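Local coordinates for putative diflavin flavoprotein A 5 (Nostoc sp. PCC 7120, PDB 4FEK) that probably transfers electrons from NADH to oxygen, reducing it to water, and is represented here by its N-terminal metallo-beta-lactamase-like domain, at residues Asp8-Pro13 and Arg22-Ser27; Ile14-Lys19 and Lys142-Lys147. One frame throughout, in Å; residues are numbered along the deposited sequence.

In the fold
Both contacts belong to one beta hairpin, strands 8-15 and 18-25, at the edge of the seven-stranded sheet. Contact 1 joins the strands at the end of the hairpin far from the turn; contact 2 takes the turn itself across to the loop leading into strand 145-150 of the five-stranded sheet. Their centres lie about 21 Å apart, and they meet where Leu12 O comes within 3.5 Å of Lys19 CB. Contact 1 is thus pairing within a sheet, while contact 2 joins the two sheets of the metallo-beta-lactamase fold. The protein is expected to bind two irons per subunit; neither contact includes a metal ion.

Contact 1 of 2, residues Asp8-Pro13 and Arg22-Ser27; sequences DVQVLP and RARSWS
Strands 8-13 and 22-25 run antiparallel, their short axes 4.6 Å apart at closest and 146° between their directions. Gln10 and Arg22 form a hydrogen-bonded pair, with Gln10 N giving to Arg22 O and Arg22 N to Gln10 O. Next comes the non-hydrogen-bonded pair Val9 and Ala23, whose side chains face helix 61-74 together; Val9 CG2 lies 4.3 Å from Ala23 CB. Arg24 N then reaches Asp8 O at 2.8 Å, nearly along the carbonyl axis.

Asp8, Gln10, Arg22 and Arg24 fill the other face with polar groups. Asp8 CG sits in the crowded position between backbone N and carbonyl carbon (chi1 64°), and the carboxylate meets the guanidinium of Arg24 edge to edge. This salt bridge is side-on and two-pronged: Arg24 NE binds Asp8 OD1 at 2.8 Å, and Arg24 NH2 binds Asp8 OD2 at 2.8 Å. Both oxygens use their syn lone pairs, and the two planes are only 13° apart. A water links Asp8 OD2 to Trp26 NE1. The Gln10 amide lies obliquely over one face of this guanidinium, near its rim, and Trp26 CZ2 over the opposite face, also offset toward the rim, so the group is flanked on both faces while Asp183 and Gly182 take Arg24 NH1.

Gln10 is extended, CG anti to the backbone N, and runs alongside Arg22. Its OE1 accepts from Arg22 NH1 at 2.8 Å, in both the carbonyl and guanidinium planes, while Gln10 NE2 turns to the carbonyl of Asp183. Arg22 NH2 bonds to Gly232 O. The whole is an antiparallel beta hairpin at the edge of a metallo-beta-lactamase sheet, apolar toward its helix and, on the reverse, tied by Arg24 and Gln10 to Gly182 and Asp183.

Contact 2 of 2, residues Ile14-Lys19 and Lys142-Lys147; sequences IATNTK and KGHVLK
A histidine ring reaches the tip of a beta hairpin: the backbones stay well apart, with Asn17 CA and His144 CA 8.9 Å from each other, and side chains bridge the gap. Asn17 ND2 donates to His144 NE2 at 3.0 Å in an almost straight bond (173°). The donor's partner lies in the amide plane, but the amide nitrogen is tilted from the imidazole plane, and the two planes stand 60° apart. With NE2 accepting, a neutral ring would carry its proton on ND1, probably directed at Asp164 OD2; the carboxylate would polarise the ring. At the ring edge His144 CE1 approaches Thr16 O to 3.1 Å, and that same carbonyl accepts from Thr18 OG1. A water joins Asn17 OD1 to Lys142 NZ, so both ends of the amide are used.

Ala15 to Thr18 form a type II turn, entered through a classic beta bulge in which Ile14 and Ala15 both face Thr18. His144 centres an inverse gamma turn. The hairpin tip thereby meets the loop leading into strand 145-150, with His144 packed against Ile48 of strand 41-49 and Thr18 against Tyr171 of strand 169-173.

Contact 1 of 2, residues Asp8-Pro13 and Arg22-Ser27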
loop_
_atom_site.group_PDB
_atom_site.type_symbol
_atom_site.label_atom_id
_atom_site.label_comp_id
_atom_site.label_asym_id
_atom_site.label_seq_id
_atom_site.Cartn_x
_atom_site.Cartn_y
_atom_site.Cartn_z
ATOM N N ASP A 8 8.005 16.019 3.405
ATOM C CA ASP A 8 8.171 15.625 4.813
ATOM C C ASP A 8 7.476 14.285 5.059
ATOM O O ASP A 8 6.838 13.733 4.159
ATOM C CB ASP A 8 7.630 16.705 5.765
ATOM C CG ASP A 8 6.118 16.932 5.626
ATOM O OD1 ASP A 8 5.379 16.005 5.232
ATOM O OD2 ASP A 8 5.656 18.050 5.932
ATOM N N VAL A 9 7.567 13.774 6.278
ATOM C CA VAL A 9 6.842 12.561 6.615
ATOM C C VAL A 9 5.932 12.837 7.797
ATOM O O VAL A 9 6.350 13.384 8.810
ATOM C CB VAL A 9 7.806 11.377 6.924
ATOM C CG1 VAL A 9 7.012 10.135 7.319
ATOM C CG2 VAL A 9 8.673 11.098 5.719
ATOM N N GLN A 10 4.671 12.466 7.654
ATOM C CA GLN A 10 3.683 12.682 8.686
ATOM C C GLN A 10 3.430 11.332 9.373
ATOM O O GLN A 10 3.046 10.355 8.718
ATOM C CB GLN A 10 2.438 13.258 7.993
ATOM C CG GLN A 10 1.279 13.669 8.840
ATOM C CD GLN A 10 0.164 14.234 7.971
ATOM O OE1 GLN A 10 -0.115 13.711 6.886
ATOM N NE2 GLN A 10 -0.463 15.304 8.424
ATOM N N VAL A 11 3.677 11.261 10.685
ATOM C CA VAL A 11 3.495 10.010 11.422
ATOM C C VAL A 11 2.346 10.131 12.430
ATOM O O VAL A 11 2.278 11.108 13.164
ATOM C CB VAL A 11 4.783 9.624 12.161
ATOM C CG1 VAL A 11 4.642 8.240 12.795
ATOM C CG2 VAL A 11 5.971 9.660 11.200
ATOM N N LEU A 12 1.458 9.140 12.468
ATOM C CA LEU A 12 0.260 9.194 13.304
ATOM C C LEU A 12 -0.166 7.774 13.668
ATOM O O LEU A 12 -0.127 6.875 12.826
ATOM C CB LEU A 12 -0.872 9.869 12.522
ATOM C CG LEU A 12 -1.940 10.820 13.092
ATOM C CD1 LEU A 12 -3.353 10.364 12.699
ATOM C CD2 LEU A 12 -1.854 11.066 14.609
ATOM N N PRO A 13 -0.555 7.552 14.935
ATOM C CA PRO A 13 -1.229 6.309 15.323
ATOM C C PRO A 13 -2.591 6.232 14.636
ATOM O O PRO A 13 -3.299 7.234 14.585
ATOM C CB PRO A 13 -1.455 6.477 16.837
ATOM C CG PRO A 13 -0.461 7.500 17.274
ATOM C CD PRO A 13 -0.256 8.418 16.092
ATOM N N ARG A 22 3.139 8.930 6.362
ATOM C CA ARG A 22 2.779 9.465 5.041
ATOM C C ARG A 22 3.907 10.350 4.544
ATOM O O ARG A 22 4.161 11.420 5.106
ATOM C CB ARG A 22 1.500 10.304 5.116
ATOM C CG ARG A 22 0.337 9.654 5.844
ATOM C CD ARG A 22 -0.785 10.695 5.975
ATOM N NE ARG A 22 -1.551 10.798 4.759
ATOM C CZ ARG A 22 -2.005 11.911 4.186
ATOM N NH1 ARG A 22 -1.785 13.121 4.671
ATOM N NH2 ARG A 22 -2.696 11.792 3.073
ATOM N N ALA A 23 4.617 9.887 3.532
ATOM C CA ALA A 23 5.660 10.681 2.910
ATOM C C ALA A 23 4.937 11.601 1.959
ATOM O O ALA A 23 4.212 11.131 1.076
ATOM C CB ALA A 23 6.594 9.789 2.147
ATOM N N ARG A 24 5.127 12.901 2.131
ATOM C CA ARG A 24 4.313 13.881 1.419
ATOM C C ARG A 24 5.118 14.674 0.414
ATOM O O ARG A 24 6.279 15.036 0.671
ATOM C CB ARG A 24 3.622 14.834 2.409
ATOM C CG ARG A 24 2.741 14.127 3.420
ATOM C CD ARG A 24 1.844 15.101 4.138
ATOM N NE ARG A 24 2.606 16.090 4.895
ATOM C CZ ARG A 24 2.079 17.179 5.445
ATOM N NH1 ARG A 24 0.779 17.424 5.341
ATOM N NH2 ARG A 24 2.861 18.032 6.098
ATOM N N SER A 25 4.497 14.939 -0.739
ATOM C CA SER A 25 5.068 15.851 -1.719
ATOM C C SER A 25 4.008 16.809 -2.283
ATOM O O SER A 25 2.956 16.383 -2.766
ATOM C CB SER A 25 5.752 15.097 -2.856
ATOM O OG SER A 25 6.365 16.017 -3.766
ATOM N N TRP A 26 4.280 18.103 -2.209
ATOM C CA TRP A 26 3.305 19.085 -2.702
ATOM C C TRP A 26 3.310 19.243 -4.228
ATOM O O TRP A 26 2.430 19.900 -4.800
ATOM C CB TRP A 26 3.492 20.425 -1.980
ATOM C CG TRP A 26 3.303 20.260 -0.494
ATOM C CD1 TRP A 26 4.263 19.950 0.434
ATOM C CD2 TRP A 26 2.069 20.347 0.223
ATOM N NE1 TRP A 26 3.699 19.849 1.685
ATOM C CE2 TRP A 26 2.355 20.094 1.583
ATOM C CE3 TRP A 26 0.749 20.614 -0.152
ATOM C CZ2 TRP A 26 1.369 20.110 2.569
ATOM C CZ3 TRP A 26 -0.230 20.633 0.829
ATOM C CH2 TRP A 26 0.087 20.387 2.175
ATOM N N SER A 27 4.285 18.619 -4.882
ATOM C CA SER A 27 4.397 18.655 -6.342
ATOM C C SER A 27 4.474 17.231 -6.881
ATOM O O SER A 27 4.695 16.282 -6.113
ATOM C CB SER A 27 5.641 19.446 -6.755
ATOM O OG SER A 27 6.793 18.906 -6.127
HETATM O O HOH W 1 5.636 19.904 4.335
#

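Contact 2 of 2, residues Ile14-Lys19 and Lys142-Lys147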
loop_
_atom_site.group_PDB
_atom_site.type_symbol
_atom_site.label_atom_id
_atom_site.label_comp_id
_atom_site.label_asym_id
_atom_site.label_seq_id
_atom_site.Cartn_x
_atom_site.Cartn_y
_atom_site.Cartn_z
ATOM N N ILE A 14 -2.953 5.075 14.100
ATOM C CA ILE A 14 -4.246 4.963 13.433
ATOM C C ILE A 14 -5.107 3.876 14.040
ATOM O O ILE A 14 -6.320 3.849 13.841
ATOM C CB ILE A 14 -4.097 4.737 11.910
ATOM C CG1 ILE A 14 -3.408 3.392 11.637
ATOM C CG2 ILE A 14 -3.347 5.894 11.301
ATOM C CD1 ILE A 14 -3.273 3.031 10.119
ATOM N N ALA A 15 -4.477 2.982 14.786
ATOM C CA ALA A 15 -5.193 1.884 15.393
ATOM C C ALA A 15 -4.313 1.255 16.454
ATOM O O ALA A 15 -3.170 1.655 16.617
ATOM C CB ALA A 15 -5.559 0.847 14.339
ATOM N N THR A 16 -4.845 0.260 17.157
ATOM C CA THR A 16 -4.075 -0.460 18.164
ATOM C C THR A 16 -2.790 -1.002 17.561
ATOM O O THR A 16 -2.830 -1.763 16.606
ATOM C CB THR A 16 -4.883 -1.607 18.788
ATOM O OG1 THR A 16 -6.093 -1.082 19.352
ATOM C CG2 THR A 16 -4.071 -2.304 19.876
ATOM N N ASN A 17 -1.655 -0.554 18.101
ATOM C CA ASN A 17 -0.336 -0.983 17.643
ATOM C C ASN A 17 -0.049 -0.631 16.188
ATOM O O ASN A 17 0.861 -1.192 15.582
ATOM C CB ASN A 17 -0.157 -2.484 17.825
ATOM C CG ASN A 17 -0.166 -2.902 19.291
ATOM O OD1 ASN A 17 0.445 -2.245 20.149
ATOM N ND2 ASN A 17 -0.846 -3.996 19.578
ATOM N N THR A 18 -0.791 0.324 15.651
ATOM C CA THR A 18 -0.635 0.668 14.235
ATOM C C THR A 18 -0.418 2.154 14.011
ATOM O O THR A 18 -1.185 2.999 14.515
ATOM C CB THR A 18 -1.870 0.212 13.429
ATOM O OG1 THR A 18 -2.200 -1.134 13.784
ATOM C CG2 THR A 18 -1.618 0.298 11.891
ATOM N N LYS A 19 0.605 2.464 13.211
ATOM C CA LYS A 19 0.891 3.829 12.789
ATOM C C LYS A 19 1.032 3.923 11.272
ATOM O O LYS A 19 1.451 2.949 10.630
ATOM C CB LYS A 19 2.216 4.315 13.378
ATOM C CG LYS A 19 2.226 4.349 14.908
ATOM C CD LYS A 19 3.559 4.898 15.425
ATOM C CE LYS A 19 3.495 5.123 16.945
ATOM N NZ LYS A 19 4.862 5.247 17.544
ATOM N N LYS A 142 -0.415 -10.612 19.829
ATOM C CA LYS A 142 -1.356 -9.660 20.431
ATOM C C LYS A 142 -2.678 -9.524 19.662
ATOM O O LYS A 142 -3.396 -8.516 19.789
ATOM C CB LYS A 142 -0.681 -8.295 20.632
ATOM C CG LYS A 142 0.487 -8.364 21.614
ATOM C CD LYS A 142 1.357 -7.109 21.578
ATOM C CE LYS A 142 2.546 -7.237 22.538
ATOM N NZ LYS A 142 3.256 -5.927 22.743
ATOM N N GLY A 143 -2.986 -10.539 18.860
ATOM C CA GLY A 143 -4.214 -10.565 18.095
ATOM C C GLY A 143 -4.033 -10.158 16.645
ATOM O O GLY A 143 -4.935 -10.340 15.834
ATOM N N HIS A 144 -2.863 -9.619 16.314
ATOM C CA HIS A 144 -2.611 -9.109 14.967
ATOM C C HIS A 144 -2.280 -10.240 14.019
ATOM O O HIS A 144 -1.118 -10.452 13.666
ATOM C CB HIS A 144 -1.517 -8.042 14.970
ATOM C CG HIS A 144 -1.886 -6.821 15.748
ATOM N ND1 HIS A 144 -2.584 -5.765 15.195
ATOM C CD2 HIS A 144 -1.690 -6.502 17.050
ATOM C CE1 HIS A 144 -2.786 -4.844 16.121
ATOM N NE2 HIS A 144 -2.263 -5.273 17.258
ATOM N N VAL A 145 -3.309 -10.997 13.655
ATOM C CA VAL A 145 -3.179 -12.038 12.656
ATOM C C VAL A 145 -3.465 -11.402 11.298
ATOM O O VAL A 145 -4.519 -10.795 11.093
ATOM C CB VAL A 145 -4.165 -13.181 12.904
ATOM C CG1 VAL A 145 -3.983 -14.272 11.857
ATOM C CG2 VAL A 145 -3.995 -13.745 14.317
ATOM N N LEU A 146 -2.514 -11.528 10.381
ATOM C CA LEU A 146 -2.649 -10.960 9.045
ATOM C C LEU A 146 -3.194 -11.984 8.065
ATOM O O LEU A 146 -2.639 -13.074 7.942
ATOM C CB LEU A 146 -1.280 -10.502 8.546
ATOM C CG LEU A 146 -0.892 -9.053 8.829
ATOM C CD1 LEU A 146 -1.531 -8.549 10.081
ATOM C CD2 LEU A 146 0.622 -8.889 8.854
ATOM N N LYS A 147 -4.276 -11.631 7.372
ATOM C CA LYS A 147 -4.800 -12.447 6.277
ATOM C C LYS A 147 -4.327 -11.825 4.967
ATOM O O LYS A 147 -4.241 -10.605 4.867
ATOM C CB LYS A 147 -6.324 -12.479 6.320
ATOM C CG LYS A 147 -6.874 -13.033 7.643
ATOM C CD LYS A 147 -8.354 -13.384 7.536
ATOM C CE LYS A 147 -8.799 -14.276 8.696
ATOM N NZ LYS A 147 -10.256 -14.594 8.616
HETATM O O HOH W 2 2.829 -3.615 20.901
#